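Local coordinates for protein serine protease inhibitor 2 (Anopheles gambiae, PDB 3PZF) that inhibits the clip-domain serine proteases CLIPB9, CLIPB10 and CLIPB4, and so restrains phenoloxidase activation and melanization in mosquito hemolymph, at residues I55-D60 / S314-L318; G220-Y224 / I234-P238; E280-P286 / G364-A370. One frame throughout, in Å; residues are numbered along the deposited sequence.

Contact 1 of 3, residues I55-D60 / S314-L318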
# COMPACT_ATOMS: atom_id res chain seq x y z
N ILE A 55 -16.92 -3.25 -0.35
CA ILE A 55 -18.03 -2.46 0.12
C ILE A 55 -19.02 -2.24 -1.01
O ILE A 55 -20.24 -2.30 -0.79
CB ILE A 55 -17.55 -1.11 0.70
CG1 ILE A 55 -16.80 -1.38 2.01
CG2 ILE A 55 -18.73 -0.18 0.91
CD1 ILE A 55 -16.07 -0.14 2.60
N TYR A 56 -18.51 -2.00 -2.22
CA TYR A 56 -19.35 -1.95 -3.42
C TYR A 56 -20.18 -3.23 -3.60
O TYR A 56 -21.37 -3.16 -3.82
CB TYR A 56 -18.47 -1.68 -4.65
CG TYR A 56 -19.24 -1.45 -5.94
CD1 TYR A 56 -19.88 -0.25 -6.17
CD2 TYR A 56 -19.29 -2.43 -6.92
CE1 TYR A 56 -20.56 -0.02 -7.37
CE2 TYR A 56 -19.98 -2.22 -8.11
CZ TYR A 56 -20.61 -1.01 -8.32
OH TYR A 56 -21.29 -0.79 -9.50
N GLU A 57 -19.54 -4.39 -3.47
CA GLU A 57 -20.22 -5.68 -3.59
C GLU A 57 -21.32 -5.85 -2.53
O GLU A 57 -22.35 -6.49 -2.79
CB GLU A 57 -19.19 -6.81 -3.44
CG GLU A 57 -18.26 -6.97 -4.68
CD GLU A 57 -18.77 -7.99 -5.69
OE1 GLU A 57 -20.00 -8.35 -5.67
OE2 GLU A 57 -17.94 -8.43 -6.53
N ALA A 58 -21.10 -5.25 -1.36
CA ALA A 58 -22.06 -5.40 -0.24
C ALA A 58 -23.24 -4.47 -0.40
O ALA A 58 -24.27 -4.65 0.24
CB ALA A 58 -21.38 -5.09 1.07
N SER A 59 -23.08 -3.44 -1.22
CA SER A 59 -24.13 -2.45 -1.40
C SER A 59 -25.17 -2.83 -2.43
O SER A 59 -24.87 -3.40 -3.49
CB SER A 59 -23.53 -1.11 -1.80
OG SER A 59 -24.55 -0.28 -2.32
N ASP A 60 -26.41 -2.47 -2.12
CA ASP A 60 -27.54 -2.73 -3.00
C ASP A 60 -27.31 -2.08 -4.36
O ASP A 60 -27.64 -2.65 -5.41
CB ASP A 60 -28.80 -2.13 -2.38
CG ASP A 60 -30.05 -2.79 -2.89
OD1 ASP A 60 -29.97 -3.97 -3.31
OD2 ASP A 60 -31.12 -2.13 -2.87
N SER A 314 -25.85 1.48 3.42
CA SER A 314 -26.36 0.18 3.81
C SER A 314 -25.50 -0.88 3.17
O SER A 314 -24.78 -0.63 2.20
CB SER A 314 -27.81 0.01 3.34
OG SER A 314 -27.86 0.13 1.93
N LEU A 315 -25.58 -2.08 3.72
CA LEU A 315 -24.79 -3.20 3.24
C LEU A 315 -25.71 -4.42 3.06
O LEU A 315 -25.42 -5.50 3.55
CB LEU A 315 -23.70 -3.53 4.27
CG LEU A 315 -22.63 -2.47 4.57
CD1 LEU A 315 -21.85 -2.95 5.80
CD2 LEU A 315 -21.71 -2.24 3.37
N PRO A 316 -26.78 -4.25 2.30
CA PRO A 316 -27.82 -5.30 2.25
C PRO A 316 -27.38 -6.62 1.61
O PRO A 316 -28.07 -7.64 1.81
CB PRO A 316 -28.92 -4.66 1.39
CG PRO A 316 -28.17 -3.66 0.53
CD PRO A 316 -27.08 -3.12 1.40
N LEU A 317 -26.31 -6.62 0.82
CA LEU A 317 -25.86 -7.87 0.22
C LEU A 317 -24.81 -8.57 1.09
O LEU A 317 -24.44 -9.72 0.82
CB LEU A 317 -25.36 -7.66 -1.24
CG LEU A 317 -26.33 -6.98 -2.21
CD1 LEU A 317 -25.74 -6.89 -3.63
CD2 LEU A 317 -27.69 -7.71 -2.25
N LEU A 318 -24.35 -7.90 2.16
CA LEU A 318 -23.44 -8.50 3.13
C LEU A 318 -24.22 -8.93 4.36
O LEU A 318 -24.01 -10.00 4.87
CB LEU A 318 -22.34 -7.51 3.55
CG LEU A 318 -21.26 -7.90 4.57
CD1 LEU A 318 -20.04 -6.94 4.46
CD2 LEU A 318 -21.86 -7.86 6.00
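Ala58 O, near the C-terminal end of helix 45-58, accepts a hydrogen bond from Leu317 N at 2.9 Å. The bond is slightly bent, with 156° at the hydrogen, and the donor sits 30° off the carbonyl plane. Leu315 CA adds a C-H...O contact to the same oxygen at 3.4 Å. One carbonyl at the helix end is thus met by two groups of the loop. Within the loop Leu318 N donates to Leu315 O, a tight turn that brings Leu315 and Leu318 to the same methyl, Ala58 CB.

The methyl of Ala58 meets two leucines. Leu318 CB lies 3.6 Å from Ala58 CB, and Leu315 CD2 meets the same CB at 3.7 Å. With CG anti to its own carbonyl carbon (chi1 -55°), Leu317 turns back over the helix end, and Leu317 CD1 lies 3.5 Å from Glu57 O and close to Ser59 O. On the outer side Pro316 CG touches Asp60 CB, and the two side chains cross at about a right angle. Asp60 is poorly ordered, so that edge is less certain.

Tyr124 of helix 122-132 packs on both Ala58 and Leu318. The carboxylate of Glu57 points elsewhere, to Arg87 and Tyr132. In the serpin fold the loop between helix 297-302 and strand 332-341 packs on the C-terminal end of helix 45-58 and bonds to its last carbonyl.

Contact 2 of 3, residues G220-Y224 / I234-P238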
# COMPACT_ATOMS: atom_id res chain seq x y z
N GLY A 220 25.70 -0.31 -9.61
CA GLY A 220 25.04 -1.32 -10.42
C GLY A 220 24.41 -0.76 -11.67
O GLY A 220 24.49 0.43 -11.95
N GLN A 221 23.80 -1.65 -12.44
CA GLN A 221 23.06 -1.28 -13.64
C GLN A 221 21.59 -1.27 -13.27
O GLN A 221 21.03 -2.32 -12.96
CB GLN A 221 23.31 -2.31 -14.74
CG GLN A 221 24.79 -2.50 -15.07
CD GLN A 221 25.36 -1.43 -16.01
OE1 GLN A 221 26.50 -1.54 -16.47
NE2 GLN A 221 24.57 -0.39 -16.29
N PHE A 222 20.97 -0.09 -13.29
CA PHE A 222 19.57 0.03 -12.89
C PHE A 222 18.82 0.99 -13.82
O PHE A 222 19.38 1.96 -14.30
CB PHE A 222 19.44 0.59 -11.48
CG PHE A 222 20.21 -0.17 -10.43
CD1 PHE A 222 19.71 -1.38 -9.92
CD2 PHE A 222 21.42 0.31 -9.94
CE1 PHE A 222 20.41 -2.10 -8.95
CE2 PHE A 222 22.13 -0.40 -8.98
CZ PHE A 222 21.63 -1.60 -8.48
N TYR A 223 17.53 0.75 -14.01
CA TYR A 223 16.69 1.75 -14.65
C TYR A 223 16.67 3.00 -13.79
O TYR A 223 16.45 2.95 -12.57
CB TYR A 223 15.28 1.23 -14.89
CG TYR A 223 15.19 0.27 -16.05
CD1 TYR A 223 14.82 0.71 -17.30
CD2 TYR A 223 15.49 -1.08 -15.89
CE1 TYR A 223 14.73 -0.15 -18.37
CE2 TYR A 223 15.41 -1.96 -16.96
CZ TYR A 223 15.04 -1.48 -18.20
OH TYR A 223 14.94 -2.34 -19.26
N TYR A 224 16.88 4.14 -14.45
CA TYR A 224 17.15 5.39 -13.78
C TYR A 224 16.81 6.54 -14.71
O TYR A 224 16.95 6.44 -15.95
CB TYR A 224 18.63 5.44 -13.40
CG TYR A 224 19.09 6.82 -13.03
CD1 TYR A 224 18.89 7.31 -11.75
CD2 TYR A 224 19.68 7.65 -13.98
CE1 TYR A 224 19.28 8.59 -11.42
CE2 TYR A 224 20.07 8.92 -13.66
CZ TYR A 224 19.88 9.38 -12.38
OH TYR A 224 20.27 10.67 -12.08
N ILE A 234 14.57 9.29 -10.41
CA ILE A 234 13.81 8.08 -10.17
C ILE A 234 14.69 6.87 -10.38
O ILE A 234 15.44 6.81 -11.35
CB ILE A 234 12.58 8.03 -11.10
CG1 ILE A 234 11.76 9.33 -10.93
CG2 ILE A 234 11.75 6.84 -10.76
CD1 ILE A 234 10.53 9.43 -11.81
N LEU A 235 14.57 5.88 -9.50
CA LEU A 235 15.41 4.68 -9.53
C LEU A 235 14.56 3.43 -9.33
O LEU A 235 13.65 3.43 -8.51
CB LEU A 235 16.47 4.76 -8.40
CG LEU A 235 17.29 3.49 -8.15
CD1 LEU A 235 18.41 3.31 -9.21
CD2 LEU A 235 17.96 3.54 -6.76
N ARG A 236 14.91 2.35 -10.02
CA ARG A 236 14.23 1.07 -9.86
C ARG A 236 15.19 0.02 -9.32
O ARG A 236 16.22 -0.24 -9.96
CB ARG A 236 13.70 0.60 -11.24
CG ARG A 236 13.15 -0.84 -11.25
CD ARG A 236 12.81 -1.24 -12.73
NE ARG A 236 12.34 -2.61 -12.88
CZ ARG A 236 13.13 -3.65 -13.12
NH1 ARG A 236 14.44 -3.47 -13.23
NH2 ARG A 236 12.60 -4.86 -13.29
N LEU A 237 14.85 -0.58 -8.17
CA LEU A 237 15.57 -1.76 -7.65
C LEU A 237 14.62 -2.95 -7.67
O LEU A 237 13.65 -2.98 -6.91
CB LEU A 237 16.04 -1.54 -6.20
CG LEU A 237 16.97 -0.35 -6.00
CD1 LEU A 237 17.48 -0.37 -4.51
CD2 LEU A 237 18.14 -0.36 -7.01
N PRO A 238 14.90 -3.92 -8.54
CA PRO A 238 14.05 -5.10 -8.69
C PRO A 238 14.25 -6.11 -7.56
O PRO A 238 15.34 -6.21 -7.02
CB PRO A 238 14.54 -5.71 -10.00
CG PRO A 238 15.98 -5.27 -10.09
CD PRO A 238 15.96 -3.88 -9.58
O HOH W 1 16.45 -1.40 -12.25
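Tyr223 and Arg236 are joined by a backbone hydrogen bond, Arg236 N to Tyr223 O at 3.0 Å, and the axes of the two short strand segments are 135° apart, well away from strictly antiparallel. Beside it, Tyr224 and Leu235 form an antiparallel non-hydrogen-bonded pair. Tyr224 CA makes a C-H...O contact with Ile234 O at 3.3 Å.

On the Gly220 side of Tyr223 the strands part, and a water takes the place of a direct backbone bond. It accepts from Tyr223 N and donates to Arg236 O at 2.6 Å. It also accepts from Arg236 NH1, so three protein atoms hold it. The water lies in the plane of the Tyr223 ring, at its edge.

The two segments belong to the beta hairpin of strands 211-227 and 232-238. By standard serpin topology this is the sheet B hairpin, to which strand 232-238 and the later part of strand 211-227 belong. Strand 277-295 flanks the first strand of this hairpin, and strand 244-251 flanks the second.

Leu237 CD2 lies over one face of the Phe222 ring, 3.7 Å from its centroid and 26° off the normal, a CH-pi contact. The methyl is shifted toward the rim, nearest CD1 and CE1. With CG anti to its backbone N, Leu235 sends CD1 back toward the partner strand, 3.7 Å from Phe222 CB.

Tyr223 and Arg236 run side by side and point the same way. The arginine chain is extended from CG to NE, and this carries NH1 to 3.7 Å from Tyr223 CD2. The ring and guanidinium planes are 81° apart, which is far from a parallel stack. Arg236 NH2 forms a salt bridge with Glu381, while Tyr224 OH bonds to Gln233.

Contact 3 of 3, residues E280-P286 / G364-A370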
# COMPACT_ATOMS: atom_id res chain seq x y z
N GLU A 280 24.51 2.95 -15.56
CA GLU A 280 25.38 2.68 -14.42
C GLU A 280 25.03 3.70 -13.36
O GLU A 280 25.02 4.89 -13.65
CB GLU A 280 26.84 2.83 -14.83
CG GLU A 280 27.49 1.53 -15.26
CD GLU A 280 27.75 0.62 -14.07
OE1 GLU A 280 28.08 1.15 -12.98
OE2 GLU A 280 27.63 -0.61 -14.22
N VAL A 281 24.71 3.26 -12.13
CA VAL A 281 24.31 4.20 -11.10
C VAL A 281 24.98 3.83 -9.80
O VAL A 281 25.05 2.65 -9.45
CB VAL A 281 22.80 4.17 -10.83
CG1 VAL A 281 22.37 5.33 -9.89
CG2 VAL A 281 22.02 4.21 -12.15
N ASN A 282 25.49 4.83 -9.09
CA ASN A 282 25.94 4.62 -7.72
C ASN A 282 24.80 5.01 -6.79
O ASN A 282 24.38 6.18 -6.78
CB ASN A 282 27.18 5.43 -7.37
CG ASN A 282 27.70 5.08 -5.98
OD1 ASN A 282 27.18 5.57 -4.98
ND2 ASN A 282 28.70 4.21 -5.91
N VAL A 283 24.28 4.03 -6.05
CA VAL A 283 23.07 4.18 -5.27
C VAL A 283 23.42 4.19 -3.80
O VAL A 283 24.08 3.26 -3.32
CB VAL A 283 22.12 2.97 -5.48
CG1 VAL A 283 20.90 3.04 -4.54
CG2 VAL A 283 21.67 2.88 -6.95
N THR A 284 23.01 5.25 -3.11
CA THR A 284 23.09 5.32 -1.64
C THR A 284 21.68 5.49 -1.10
O THR A 284 20.98 6.43 -1.50
CB THR A 284 23.93 6.55 -1.18
OG1 THR A 284 25.26 6.45 -1.70
CG2 THR A 284 24.02 6.60 0.38
N LEU A 285 21.27 4.59 -0.19
CA LEU A 285 19.93 4.60 0.40
C LEU A 285 20.05 4.43 1.89
O LEU A 285 20.91 3.65 2.36
CB LEU A 285 19.07 3.45 -0.11
CG LEU A 285 18.60 3.58 -1.57
CD1 LEU A 285 17.94 2.26 -1.93
CD2 LEU A 285 17.60 4.72 -1.69
N PRO A 286 19.20 5.13 2.64
CA PRO A 286 19.19 4.89 4.09
C PRO A 286 18.37 3.64 4.37
O PRO A 286 17.34 3.44 3.71
CB PRO A 286 18.49 6.12 4.65
CG PRO A 286 17.56 6.57 3.54
CD PRO A 286 18.29 6.22 2.24
N GLY A 364 30.88 6.65 -16.96
CA GLY A 364 29.72 7.52 -16.88
C GLY A 364 28.72 7.24 -15.78
O GLY A 364 27.52 7.34 -16.00
N VAL A 365 29.18 6.96 -14.57
CA VAL A 365 28.23 6.61 -13.49
C VAL A 365 27.36 7.79 -13.01
O VAL A 365 27.86 8.86 -12.71
CB VAL A 365 28.99 6.05 -12.28
CG1 VAL A 365 28.02 5.56 -11.22
CG2 VAL A 365 29.91 4.91 -12.71
N GLN A 366 26.05 7.55 -12.87
CA GLN A 366 25.13 8.56 -12.38
C GLN A 366 25.08 8.36 -10.86
O GLN A 366 25.26 7.25 -10.40
CB GLN A 366 23.72 8.35 -12.95
CG GLN A 366 23.70 8.32 -14.49
CD GLN A 366 24.37 9.55 -15.07
OE1 GLN A 366 25.47 9.47 -15.67
NE2 GLN A 366 23.76 10.70 -14.84
N ILE A 367 24.82 9.40 -10.09
CA ILE A 367 24.84 9.29 -8.63
C ILE A 367 23.46 9.54 -8.08
O ILE A 367 22.89 10.59 -8.32
CB ILE A 367 25.78 10.34 -7.98
CG1 ILE A 367 27.20 10.16 -8.49
CG2 ILE A 367 25.71 10.25 -6.44
CD1 ILE A 367 27.78 8.81 -8.18
N PHE A 368 22.93 8.57 -7.31
CA PHE A 368 21.62 8.69 -6.68
C PHE A 368 21.90 8.58 -5.18
O PHE A 368 22.21 7.50 -4.70
CB PHE A 368 20.74 7.52 -7.11
CG PHE A 368 19.33 7.56 -6.57
CD1 PHE A 368 18.31 8.12 -7.32
CD2 PHE A 368 19.00 7.00 -5.33
CE1 PHE A 368 16.98 8.13 -6.85
CE2 PHE A 368 17.67 7.01 -4.87
CZ PHE A 368 16.69 7.60 -5.63
N ASN A 369 21.81 9.69 -4.47
CA ASN A 369 22.22 9.71 -3.06
C ASN A 369 21.06 10.21 -2.23
O ASN A 369 20.87 11.42 -2.09
CB ASN A 369 23.46 10.60 -2.87
CG ASN A 369 23.93 10.66 -1.40
OD1 ASN A 369 23.43 9.94 -0.51
ND2 ASN A 369 24.89 11.54 -1.15
N ALA A 370 20.27 9.27 -1.71
CA ALA A 370 19.03 9.60 -1.01
C ALA A 370 19.30 9.97 0.46
O ALA A 370 18.96 9.21 1.35
CB ALA A 370 18.05 8.40 -1.07
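Asn282 uses both backbone polar groups across this parallel pair. Its N donates to Gln366 O at 2.8 Å, and its O accepts from Phe368 N at 2.8 Å. Both donors lie nearly along the C=O direction of their acceptors. Thr284 repeats the pattern: its N donates to Phe368 O, and its O accepts from Ala370 N at 2.9 Å. At the other end Gln366 N bonds almost straight (178°) to Glu280 O at 3.0 Å, tilted 28° from the carbonyl plane. Ile367 O, which takes no bond from segment 280-286, accepts from Gln233 NE2. Beyond the last of these bonds, Ala370 O is buried against Pro286 CD at 3.2 Å and has no polar partner in the model.

Side chains alternate between two faces. On one, Phe368 CB meets Val281 CG1. With CG anti to its backbone N (chi1 -178°), the Phe368 ring comes beside Leu285, whose CD2 lies at the ring edge, in plane, 3.9 Å from Phe368 CE2. On the other face Asn369 runs alongside Thr284, with Asn369 OD1 3.5 Å from Thr284 CB. Asn282 ND2 is satisfied by Asn219.

Strand 366-369 follows the probable reactive bond and, by standard serpin topology, forms the edge of sheet C. It pairs with strand 277-295, whose other edge bonds to strand 211-227. The Phe368 face packs on Leu235, Phe248 and Leu250 of strands 232-238 and 244-251.

In the fold
Contacts 2 and 3 lie together, their centres about 9 Å apart, on the same side of the chain's centre. They meet where strands 211-227 and 277-295 pair, and Gly220 O probably accepts a bond from Val281 N. Leu235 and Leu237 of contact 2 also pack on Val283 and Leu285 of contact 3. Contact 1 is on the opposite side, its centre about 43 Å from that of contact 2. Contacts 1 and 2 are mostly buried; contact 3 is half buried. Contact 3 relies on regular strand bonds, contact 2 mixes one with a water, and contact 1 has a single bond at a helix end.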